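Local coordinates for protein glycoside hydrolase family 31 (Trueperella pyogenes, PDB 5I0F) that degrades cycloalternan, probably hydrolysing its alpha-glucosidic bonds by a retaining mechanism that passes through a covalent glycosyl-enzyme intermediate, at residues Ile619-Ala622 with Arg623-Arg627; Ala581-Met585 with Pro586-Tyr590; Ala631-Pro634 with Tyr635-Gln639; Ser308-Met311 with Glu312-Arg316. All coordinates share one frame; numbering follows the deposited sequence.

In the fold
All four contacts are local and belong to the TIM-barrel region of this family 31 enzyme. Along the chain interaction 4 comes first, on helix 307-320 after the first barrel strand; interaction 2 follows where helix 572-583 runs into the eighth strand, 587-590; interactions 1 and 3 occupy successive parts of helix 617-646, their centres about 18 Å apart. Interaction 2 links these two: its centre lies about 13 Å from each of theirs, and it touches both, through Thr583 against Tyr625 and against Leu632. Interaction 4 stands about 19 Å from interaction 1, centre to centre, without touching it. Together they sample the outer helices, and the last strand, where the barrel closes between its first and last strands.

Interaction 1: Ile619-Ala622 with Arg623-Arg627; sequences IDLA and RHYTR
With CG of Asp620 anti to its carbonyl carbon (chi1 -82°) and the Arg623 chain bent at chi3 (-83°), the carboxylate and guanidinium are brought together one helical turn apart. A single carboxylate oxygen takes the salt bridge: NH1 of Arg623 meets OD1 of Asp620 at 2.6 Å, nearly along the C-O axis and within the guanidinium plane, while NE reaches the same oxygen in a weak bond of 3.3 Å. The two flat groups are turned 70° against each other, so the pairing is not the coplanar two-oxygen kind. CG2 of Ile619 packs 3.5 Å from NH2 of Arg623, and that nitrogen also forms a salt bridge with Glu320. On another side of the helix, CG of Leu621 lies 3.9 Å from CE2 of Tyr625, the two side chains running alongside each other. The Tyr625 hydroxyl is bonded to the carbonyl of Trp720 and His624 NE2 to that of Asp721. Ala622 O accepts twice, from Thr626 N at 2.8 Å and from Thr626 OG1 at 2.9 Å, the donors arriving from opposite faces of the carbonyl plane. A water bonded to Asp620 O also accepts from Arg627 NH2. These are the i to i+3 and i to i+4 contacts of an alpha-helix packed on the outside of a TIM barrel, with a threonine hydroxyl bonded back to the carbonyl one turn earlier.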
loop_
_atom_site.group_PDB
_atom_site.type_symbol
_atom_site.label_atom_id
_atom_site.label_comp_id
_atom_site.label_asym_id
_atom_site.label_seq_id
_atom_site.Cartn_x
_atom_site.Cartn_y
_atom_site.Cartn_z
ATOM N N ILE A 619 -31.389 0.508 4.162
ATOM C CA ILE A 619 -31.455 -0.963 4.155
ATOM C C ILE A 619 -32.066 -1.430 2.816
ATOM O O ILE A 619 -31.492 -2.294 2.158
ATOM C CB ILE A 619 -32.185 -1.556 5.388
ATOM C CG1 ILE A 619 -31.553 -1.039 6.694
ATOM C CG2 ILE A 619 -32.079 -3.072 5.378
ATOM C CD1 ILE A 619 -32.261 -1.502 7.944
ATOM N N ASP A 620 -33.175 -0.816 2.400
ATOM C CA ASP A 620 -33.787 -1.113 1.085
ATOM C C ASP A 620 -32.808 -0.829 -0.056
ATOM O O ASP A 620 -32.734 -1.590 -1.013
ATOM C CB ASP A 620 -35.072 -0.301 0.847
ATOM C CG ASP A 620 -36.316 -0.914 1.507
ATOM O OD1 ASP A 620 -36.297 -2.032 2.092
ATOM O OD2 ASP A 620 -37.378 -0.261 1.418
ATOM N N LEU A 621 -32.041 0.259 0.056
ATOM C CA LEU A 621 -31.015 0.565 -0.957
ATOM C C LEU A 621 -29.940 -0.515 -1.046
ATOM O O LEU A 621 -29.538 -0.883 -2.140
ATOM C CB LEU A 621 -30.355 1.919 -0.692
ATOM C CG LEU A 621 -30.105 2.765 -1.930
ATOM C CD1 LEU A 621 -31.449 3.176 -2.584
ATOM C CD2 LEU A 621 -29.278 4.006 -1.596
ATOM N N ALA A 622 -29.470 -1.006 0.096
ATOM C CA ALA A 622 -28.493 -2.079 0.106
ATOM C C ALA A 622 -29.060 -3.378 -0.483
ATOM O O ALA A 622 -28.356 -4.081 -1.214
ATOM C CB ALA A 622 -27.966 -2.315 1.505
ATOM N N ARG A 623 -30.335 -3.672 -0.189
ATOM C CA ARG A 623 -31.032 -4.800 -0.822
ATOM C C ARG A 623 -31.006 -4.659 -2.341
ATOM O O ARG A 623 -30.615 -5.594 -3.046
ATOM C CB ARG A 623 -32.499 -4.921 -0.331
ATOM C CG ARG A 623 -32.718 -5.795 0.896
ATOM C CD ARG A 623 -34.210 -6.057 1.182
ATOM N NE ARG A 623 -34.821 -4.956 1.941
ATOM C CZ ARG A 623 -34.753 -4.784 3.266
ATOM N NH1 ARG A 623 -35.355 -3.736 3.832
ATOM N NH2 ARG A 623 -34.111 -5.634 4.052
ATOM N N HIS A 624 -31.418 -3.482 -2.825
ATOM C CA HIS A 624 -31.451 -3.156 -4.260
ATOM C C HIS A 624 -30.087 -3.346 -4.935
ATOM O O HIS A 624 -29.965 -4.078 -5.922
ATOM C CB HIS A 624 -31.979 -1.715 -4.441
ATOM C CG HIS A 624 -31.752 -1.123 -5.796
ATOM N ND1 HIS A 624 -32.370 -1.593 -6.933
ATOM C CD2 HIS A 624 -31.009 -0.060 -6.184
ATOM C CE1 HIS A 624 -31.993 -0.869 -7.972
ATOM N NE2 HIS A 624 -31.171 0.075 -7.544
ATOM N N TYR A 625 -29.060 -2.692 -4.408
ATOM C CA TYR A 625 -27.731 -2.812 -5.012
ATOM C C TYR A 625 -27.102 -4.203 -4.843
ATOM O O TYR A 625 -26.343 -4.634 -5.728
ATOM C CB TYR A 625 -26.804 -1.688 -4.535
ATOM C CG TYR A 625 -27.148 -0.362 -5.198
ATOM C CD1 TYR A 625 -27.008 -0.193 -6.595
ATOM C CD2 TYR A 625 -27.609 0.708 -4.454
ATOM C CE1 TYR A 625 -27.303 1.020 -7.217
ATOM C CE2 TYR A 625 -27.923 1.921 -5.065
ATOM C CZ TYR A 625 -27.797 2.069 -6.446
ATOM O OH TYR A 625 -28.100 3.290 -7.032
ATOM N N THR A 626 -27.423 -4.921 -3.766
ATOM C CA THR A 626 -26.908 -6.289 -3.628
ATOM C C THR A 626 -27.607 -7.229 -4.618
ATOM O O THR A 626 -26.952 -8.120 -5.150
ATOM C CB THR A 626 -26.846 -6.793 -2.168
ATOM O OG1 THR A 626 -26.082 -5.872 -1.370
ATOM C CG2 THR A 626 -26.124 -8.110 -2.075
ATOM N N ARG A 627 -28.889 -6.996 -4.930
ATOM C CA ARG A 627 -29.538 -7.705 -6.035
ATOM C C ARG A 627 -28.831 -7.409 -7.363
ATOM O O ARG A 627 -28.617 -8.320 -8.155
ATOM C CB ARG A 627 -31.045 -7.349 -6.181
ATOM C CG ARG A 627 -31.989 -8.088 -5.248
ATOM C CD ARG A 627 -33.473 -7.814 -5.560
ATOM N NE ARG A 627 -33.848 -6.382 -5.426
ATOM C CZ ARG A 627 -34.438 -5.802 -4.358
ATOM N NH1 ARG A 627 -34.788 -6.503 -3.271
ATOM N NH2 ARG A 627 -34.694 -4.499 -4.383
HETATM O O HOH W 1 -35.043 -2.604 -2.337
#

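Interaction 2: Ala581-Met585 with Pro586-Tyr590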
loop_
_atom_site.group_PDB
_atom_site.type_symbol
_atom_site.label_atom_id
_atom_site.label_comp_id
_atom_site.label_asym_id
_atom_site.label_seq_id
_atom_site.Cartn_x
_atom_site.Cartn_y
_atom_site.Cartn_z
ATOM N N ALA A 581 -21.602 2.778 -6.197
ATOM C CA ALA A 581 -20.361 2.720 -6.947
ATOM C C ALA A 581 -19.646 1.405 -6.749
ATOM O O ALA A 581 -19.157 0.819 -7.739
ATOM C CB ALA A 581 -19.441 3.871 -6.571
ATOM N N ALA A 582 -19.563 0.970 -5.483
ATOM C CA ALA A 582 -18.876 -0.262 -5.126
ATOM C C ALA A 582 -19.482 -1.478 -5.818
ATOM O O ALA A 582 -18.771 -2.453 -6.094
ATOM C CB ALA A 582 -18.868 -0.453 -3.603
ATOM N N THR A 583 -20.783 -1.410 -6.113
ATOM C CA THR A 583 -21.499 -2.456 -6.846
ATOM C C THR A 583 -20.899 -2.714 -8.238
ATOM O O THR A 583 -20.991 -3.833 -8.764
ATOM C CB THR A 583 -23.007 -2.095 -6.920
ATOM O OG1 THR A 583 -23.518 -2.009 -5.592
ATOM C CG2 THR A 583 -23.838 -3.110 -7.680
ATOM N N PHE A 584 -20.301 -1.685 -8.840
ATOM C CA PHE A 584 -19.696 -1.774 -10.165
ATOM C C PHE A 584 -18.161 -1.656 -10.124
ATOM O O PHE A 584 -17.569 -1.037 -11.013
ATOM C CB PHE A 584 -20.293 -0.688 -11.079
ATOM C CG PHE A 584 -21.751 -0.894 -11.352
ATOM C CD1 PHE A 584 -22.714 -0.397 -10.491
ATOM C CD2 PHE A 584 -22.152 -1.651 -12.436
ATOM C CE1 PHE A 584 -24.060 -0.630 -10.732
ATOM C CE2 PHE A 584 -23.504 -1.882 -12.689
ATOM C CZ PHE A 584 -24.453 -1.371 -11.830
ATOM N N MET A 585 -17.546 -2.271 -9.113
ATOM C CA MET A 585 -16.104 -2.402 -8.987
ATOM C C MET A 585 -15.716 -3.850 -8.753
ATOM O O MET A 585 -16.586 -4.671 -8.445
ATOM C CB MET A 585 -15.588 -1.500 -7.859
ATOM C CG MET A 585 -15.739 -0.018 -8.186
ATOM S SD MET A 585 -15.375 1.116 -6.824
ATOM C CE MET A 585 -15.928 2.669 -7.506
ATOM N N PRO A 586 -14.412 -4.188 -8.912
ATOM C CA PRO A 586 -14.050 -5.623 -8.895
ATOM C C PRO A 586 -14.376 -6.358 -7.581
ATOM O O PRO A 586 -15.042 -7.388 -7.627
ATOM C CB PRO A 586 -12.544 -5.615 -9.197
ATOM C CG PRO A 586 -12.323 -4.316 -9.936
ATOM C CD PRO A 586 -13.263 -3.342 -9.298
ATOM N N ILE A 587 -13.995 -5.766 -6.439
ATOM C CA ILE A 587 -14.286 -6.320 -5.119
ATOM C C ILE A 587 -15.132 -5.322 -4.349
ATOM O O ILE A 587 -14.763 -4.140 -4.218
ATOM C CB ILE A 587 -13.017 -6.646 -4.320
ATOM C CG1 ILE A 587 -12.075 -7.554 -5.130
ATOM C CG2 ILE A 587 -13.356 -7.239 -2.966
ATOM C CD1 ILE A 587 -12.625 -8.912 -5.460
ATOM N N MET A 588 -16.287 -5.804 -3.896
ATOM C CA MET A 588 -17.286 -5.002 -3.194
ATOM C C MET A 588 -17.275 -5.390 -1.715
ATOM O O MET A 588 -17.586 -6.540 -1.370
ATOM C CB MET A 588 -18.669 -5.250 -3.808
ATOM C CG MET A 588 -19.770 -4.440 -3.154
ATOM S SD MET A 588 -21.391 -4.959 -3.755
ATOM C CE MET A 588 -22.382 -3.658 -3.021
ATOM N N GLN A 589 -16.946 -4.440 -0.844
ATOM C CA GLN A 589 -16.693 -4.731 0.553
ATOM C C GLN A 589 -16.962 -3.541 1.451
ATOM O O GLN A 589 -16.534 -2.418 1.145
ATOM C CB GLN A 589 -15.214 -5.137 0.701
ATOM C CG GLN A 589 -14.739 -5.493 2.111
ATOM C CD GLN A 589 -13.673 -4.564 2.700
ATOM O OE1 GLN A 589 -12.921 -4.961 3.590
ATOM N NE2 GLN A 589 -13.598 -3.327 2.207
ATOM N N TYR A 590 -17.621 -3.787 2.575
ATOM C CA TYR A 590 -17.726 -2.770 3.646
ATOM C C TYR A 590 -16.870 -3.196 4.841
ATOM O O TYR A 590 -16.652 -4.380 5.067
ATOM C CB TYR A 590 -19.180 -2.477 4.029
ATOM C CG TYR A 590 -19.888 -3.562 4.827
ATOM C CD1 TYR A 590 -19.674 -3.694 6.205
ATOM C CD2 TYR A 590 -20.809 -4.431 4.211
ATOM C CE1 TYR A 590 -20.333 -4.680 6.939
ATOM C CE2 TYR A 590 -21.475 -5.407 4.938
ATOM C CZ TYR A 590 -21.242 -5.535 6.292
ATOM O OH TYR A 590 -21.911 -6.505 7.004
HETATM O O HOH W 2 -16.232 -1.973 -4.671
#
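This is a buried apolar contact across the turn that joins helix 572-583 to the eighth barrel strand, 587-590, within a beta-alpha-beta unit. Met588 carries it by reaching back to the helix end. Its CG is anti to the backbone N (chi1 -179°) and the chain stays extended beyond it, so the side chain lies along Thr583, both pointing the same way. CE, a methyl, ends 3.3 Å from OG1 of Thr583 in van der Waals contact; the hydroxyl itself is hydrogen-bonded to Phe579 O. Nearer the backbone, CG of Met588 sits 4.1 Å from CB of Ala582. CB of Met588 is 3.6 Å from Ala582 O. A water lies within hydrogen-bonding distance of both Ala582 O (2.9 Å) and Ile587 O (2.7 Å), with more acceptors around it than it has protons. Within the turn, the peptide link to Pro586 sets CB of Met585 and CD of Pro586 3.3 Å apart. Arg629 of helix 617-646 hydrogen-bonds the carbonyls of Thr583, Met585 and Pro586. Met588 also touches Leu297 of the first strand, whose neighbour Trp298 pairs with the backbone of Met588, while Ala582 and Met585 rest on strand 558-561.

Interaction 3: Ala631-Pro634 with Tyr635-Gln639; sequences ALRP and YLVAQ
The backbone from Leu632 to Ala638 is helical, with i to i+4 bonds from Leu636 N to Leu632 O and from Val637 N to Arg633 O, each 2.9 Å, and from Ala638 N to Pro634 O, but it kinks at Pro634, whose nitrogen has no hydrogen to give to the preceding turn. Leu632 touches two side chains on the next turn: its CD2 approaches CD2 of Tyr635 at 4.4 Å, obliquely to the ring, and its CB lies 4.3 Å from CD1 of Leu636. CG of Tyr635 stands anti to the backbone N (chi1 -177°), which directs the ring toward strand 677-679, while CG of Gln639 lies over one ring face, offset toward the rim. At the far end of that ring the hydroxyl is hydrogen-bonded to Leu673 O and Glu676 N, and Gln639 OE1 is bonded to Asp675 N. This part of helix 617-646 thereby docks against the beta-sheet that follows the barrel, with Leu632 and Tyr635 both resting on Leu677 of strand 677-679. On a different side, CG of Arg633 passes 4.2 Å from CG2 of Val637, the two side chains crossing at an angle. Val637 CG2 also rests 3.4 Å from Arg633 O. The Arg633 guanidinium has two acidic partners: NH1 forms a salt bridge with Glu292, and NH2 forms one with Glu630, one turn back on the helix.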
loop_
_atom_site.group_PDB
_atom_site.type_symbol
_atom_site.label_atom_id
_atom_site.label_comp_id
_atom_site.label_asym_id
_atom_site.label_seq_id
_atom_site.Cartn_x
_atom_site.Cartn_y
_atom_site.Cartn_z
ATOM N N ALA A 631 -26.855 -10.102 -9.810
ATOM C CA ALA A 631 -27.104 -10.158 -11.258
ATOM C C ALA A 631 -25.852 -9.905 -12.112
ATOM O O ALA A 631 -25.765 -10.408 -13.238
ATOM C CB ALA A 631 -28.194 -9.162 -11.652
ATOM N N LEU A 632 -24.906 -9.115 -11.588
ATOM C CA LEU A 632 -23.636 -8.870 -12.263
ATOM C C LEU A 632 -22.656 -10.016 -12.179
ATOM O O LEU A 632 -21.675 -10.005 -12.907
ATOM C CB LEU A 632 -22.926 -7.642 -11.685
ATOM C CG LEU A 632 -23.424 -6.276 -12.069
ATOM C CD1 LEU A 632 -22.710 -5.254 -11.168
ATOM C CD2 LEU A 632 -23.169 -5.981 -13.545
ATOM N N ARG A 633 -22.876 -11.002 -11.315
ATOM C CA ARG A 633 -21.848 -12.034 -11.114
ATOM C C ARG A 633 -21.383 -12.720 -12.410
ATOM O O ARG A 633 -20.180 -12.826 -12.614
ATOM C CB ARG A 633 -22.238 -13.110 -10.097
ATOM C CG ARG A 633 -20.992 -13.910 -9.711
ATOM C CD ARG A 633 -21.011 -14.627 -8.385
ATOM N NE ARG A 633 -21.666 -13.936 -7.265
ATOM C CZ ARG A 633 -21.650 -14.416 -6.020
ATOM N NH1 ARG A 633 -20.980 -15.535 -5.746
ATOM N NH2 ARG A 633 -22.297 -13.782 -5.039
ATOM N N PRO A 634 -22.323 -13.183 -13.265
ATOM C CA PRO A 634 -21.887 -13.843 -14.508
ATOM C C PRO A 634 -21.059 -12.917 -15.402
ATOM O O PRO A 634 -20.120 -13.372 -16.031
ATOM C CB PRO A 634 -23.180 -14.244 -15.215
ATOM C CG PRO A 634 -24.297 -13.924 -14.277
ATOM C CD PRO A 634 -23.789 -13.206 -13.088
ATOM N N TYR A 635 -21.407 -11.637 -15.444
ATOM C CA TYR A 635 -20.638 -10.635 -16.184
ATOM C C TYR A 635 -19.218 -10.456 -15.602
ATOM O O TYR A 635 -18.240 -10.414 -16.350
ATOM C CB TYR A 635 -21.380 -9.289 -16.181
ATOM C CG TYR A 635 -20.679 -8.209 -16.980
ATOM C CD1 TYR A 635 -20.715 -8.205 -18.386
ATOM C CD2 TYR A 635 -19.966 -7.192 -16.338
ATOM C CE1 TYR A 635 -20.063 -7.220 -19.121
ATOM C CE2 TYR A 635 -19.323 -6.202 -17.065
ATOM C CZ TYR A 635 -19.360 -6.222 -18.450
ATOM O OH TYR A 635 -18.689 -5.238 -19.132
ATOM N N LEU A 636 -19.124 -10.325 -14.285
ATOM C CA LEU A 636 -17.829 -10.168 -13.623
ATOM C C LEU A 636 -16.938 -11.396 -13.873
ATOM O O LEU A 636 -15.747 -11.256 -14.172
ATOM C CB LEU A 636 -18.000 -9.952 -12.121
ATOM C CG LEU A 636 -18.614 -8.629 -11.673
ATOM C CD1 LEU A 636 -19.048 -8.666 -10.218
ATOM C CD2 LEU A 636 -17.625 -7.493 -11.880
ATOM N N VAL A 637 -17.520 -12.586 -13.749
ATOM C CA VAL A 637 -16.783 -13.827 -13.989
ATOM C C VAL A 637 -16.277 -13.897 -15.447
ATOM O O VAL A 637 -15.087 -14.190 -15.678
ATOM C CB VAL A 637 -17.634 -15.076 -13.642
ATOM C CG1 VAL A 637 -16.997 -16.362 -14.164
ATOM C CG2 VAL A 637 -17.832 -15.195 -12.145
ATOM N N ALA A 638 -17.153 -13.633 -16.417
ATOM C CA ALA A 638 -16.764 -13.737 -17.830
ATOM C C ALA A 638 -15.744 -12.651 -18.234
ATOM O O ALA A 638 -14.765 -12.946 -18.938
ATOM C CB ALA A 638 -17.975 -13.697 -18.745
ATOM N N GLN A 639 -15.965 -11.417 -17.784
ATOM C CA GLN A 639 -15.078 -10.312 -18.160
ATOM C C GLN A 639 -13.686 -10.474 -17.530
ATOM O O GLN A 639 -12.675 -10.177 -18.181
ATOM C CB GLN A 639 -15.674 -8.966 -17.776
ATOM C CG GLN A 639 -16.903 -8.596 -18.599
ATOM C CD GLN A 639 -16.564 -8.403 -20.065
ATOM O OE1 GLN A 639 -15.574 -7.746 -20.404
ATOM N NE2 GLN A 639 -17.375 -8.972 -20.937
#

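Interaction 4: Ser308-Met311 with Glu312-Arg316; sequences SLVM and EQMDR
Val310 and Met314 meet on the buried side of helix 307-320, where CG1 of Val310 lies 4.3 Å from CG of Met314, which also packs 3.4 Å from Val310 O. These side chains face the barrel, Val310 touching Ile329 and Met314 touching Val327 of strand 326-329. Met311, bent at chi2 and chi3, packs instead on Met373 and Leu377 of helix 370-379, and near it Asp315 OD1 forms a salt bridge with Arg380. The side of Ser308 and Glu312 is wetter and looser. CG of Glu312 lies anti to the backbone N (chi1 169°) and the chain extends beyond it, laying the carboxylate alongside Leu309 with OE1 3.8 Å from CD2. Two waters donate to that OE1. One is also hydrogen-bonded to Ser308 OG; the other donates to Leu309 O at 2.9 Å and accepts from NE2 of the buried Gln313 at 2.8 Å. The direct backbone bond from Gln313 N to Leu309 O is long and weak at 3.4 Å, and the water adds a second link between these residues. Gln313 OE1 is bonded to Trp607 NE1. The chemistry thus divides the helix: apolar contacts seat it against the barrel strand, while waters at exposed Glu312 link it to Ser308, Leu309 and Gln313, probably easing the burden of its negative charge.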
loop_
_atom_site.group_PDB
_atom_site.type_symbol
_atom_site.label_atom_id
_atom_site.label_comp_id
_atom_site.label_asym_id
_atom_site.label_seq_id
_atom_site.Cartn_x
_atom_site.Cartn_y
_atom_site.Cartn_z
ATOM N N SER A 308 -20.223 -15.053 18.550
ATOM C CA SER A 308 -21.550 -14.472 18.659
ATOM C C SER A 308 -21.721 -13.215 17.810
ATOM O O SER A 308 -22.732 -13.066 17.112
ATOM C CB SER A 308 -21.866 -14.142 20.125
ATOM O OG SER A 308 -23.191 -13.696 20.243
ATOM N N LEU A 309 -20.750 -12.305 17.865
ATOM C CA LEU A 309 -20.858 -11.066 17.073
ATOM C C LEU A 309 -20.818 -11.315 15.561
ATOM O O LEU A 309 -21.542 -10.666 14.812
ATOM C CB LEU A 309 -19.803 -10.053 17.488
ATOM C CG LEU A 309 -20.047 -9.445 18.865
ATOM C CD1 LEU A 309 -18.760 -8.837 19.418
ATOM C CD2 LEU A 309 -21.176 -8.418 18.823
ATOM N N VAL A 310 -19.992 -12.264 15.116
ATOM C CA VAL A 310 -19.906 -12.592 13.690
ATOM C C VAL A 310 -21.240 -13.176 13.222
ATOM O O VAL A 310 -21.832 -12.713 12.222
ATOM C CB VAL A 310 -18.748 -13.562 13.368
ATOM C CG1 VAL A 310 -18.837 -14.041 11.928
ATOM C CG2 VAL A 310 -17.397 -12.902 13.628
ATOM N N MET A 311 -21.723 -14.162 13.958
ATOM C CA MET A 311 -22.922 -14.866 13.554
ATOM C C MET A 311 -24.159 -13.975 13.599
ATOM O O MET A 311 -25.033 -14.133 12.759
ATOM C CB MET A 311 -23.106 -16.122 14.399
ATOM C CG MET A 311 -22.029 -17.158 14.159
ATOM S SD MET A 311 -21.884 -17.717 12.445
ATOM C CE MET A 311 -23.373 -18.685 12.267
ATOM N N GLU A 312 -24.219 -13.039 14.551
ATOM C CA GLU A 312 -25.315 -12.058 14.609
ATOM C C GLU A 312 -25.432 -11.267 13.286
ATOM O O GLU A 312 -26.542 -11.052 12.761
ATOM C CB GLU A 312 -25.139 -11.092 15.803
ATOM C CG GLU A 312 -26.077 -9.875 15.795
ATOM C CD GLU A 312 -25.852 -8.885 16.938
ATOM O OE1 GLU A 312 -24.752 -8.860 17.542
ATOM O OE2 GLU A 312 -26.793 -8.091 17.225
ATOM N N GLN A 313 -24.293 -10.832 12.762
ATOM C CA GLN A 313 -24.269 -10.090 11.522
ATOM C C GLN A 313 -24.589 -10.945 10.297
ATOM O O GLN A 313 -25.320 -10.489 9.420
ATOM C CB GLN A 313 -22.937 -9.367 11.363
ATOM C CG GLN A 313 -22.695 -8.328 12.473
ATOM C CD GLN A 313 -23.798 -7.307 12.618
ATOM O OE1 GLN A 313 -24.464 -6.906 11.648
ATOM N NE2 GLN A 313 -24.028 -6.895 13.854
ATOM N N MET A 314 -24.107 -12.194 10.283
ATOM C CA MET A 314 -24.446 -13.117 9.193
ATOM C C MET A 314 -25.949 -13.441 9.219
ATOM O O MET A 314 -26.598 -13.455 8.174
ATOM C CB MET A 314 -23.604 -14.389 9.250
ATOM C CG MET A 314 -22.093 -14.162 9.153
ATOM S SD MET A 314 -21.591 -13.344 7.634
ATOM C CE MET A 314 -21.561 -11.638 8.153
ATOM N N ASP A 315 -26.515 -13.654 10.407
ATOM C CA ASP A 315 -27.968 -13.889 10.516
ATOM C C ASP A 315 -28.743 -12.630 10.064
ATOM O O ASP A 315 -29.770 -12.741 9.407
ATOM C CB ASP A 315 -28.396 -14.285 11.937
ATOM C CG ASP A 315 -27.852 -15.641 12.379
ATOM O OD1 ASP A 315 -27.345 -16.451 11.533
ATOM O OD2 ASP A 315 -27.928 -15.911 13.603
ATOM N N ARG A 316 -28.233 -11.446 10.384
ATOM C CA ARG A 316 -28.912 -10.212 9.963
ATOM C C ARG A 316 -28.900 -10.049 8.436
ATOM O O ARG A 316 -29.926 -9.735 7.848
ATOM C CB ARG A 316 -28.357 -8.992 10.680
ATOM C CG ARG A 316 -29.149 -7.708 10.459
ATOM C CD ARG A 316 -30.498 -7.716 11.152
ATOM N NE ARG A 316 -31.220 -6.457 10.959
ATOM C CZ ARG A 316 -31.107 -5.367 11.723
ATOM N NH1 ARG A 316 -31.823 -4.290 11.424
ATOM N NH2 ARG A 316 -30.305 -5.334 12.789
HETATM O O HOH W 3 -24.309 -11.097 19.259
HETATM O O HOH W 4 -22.459 -8.099 15.888
#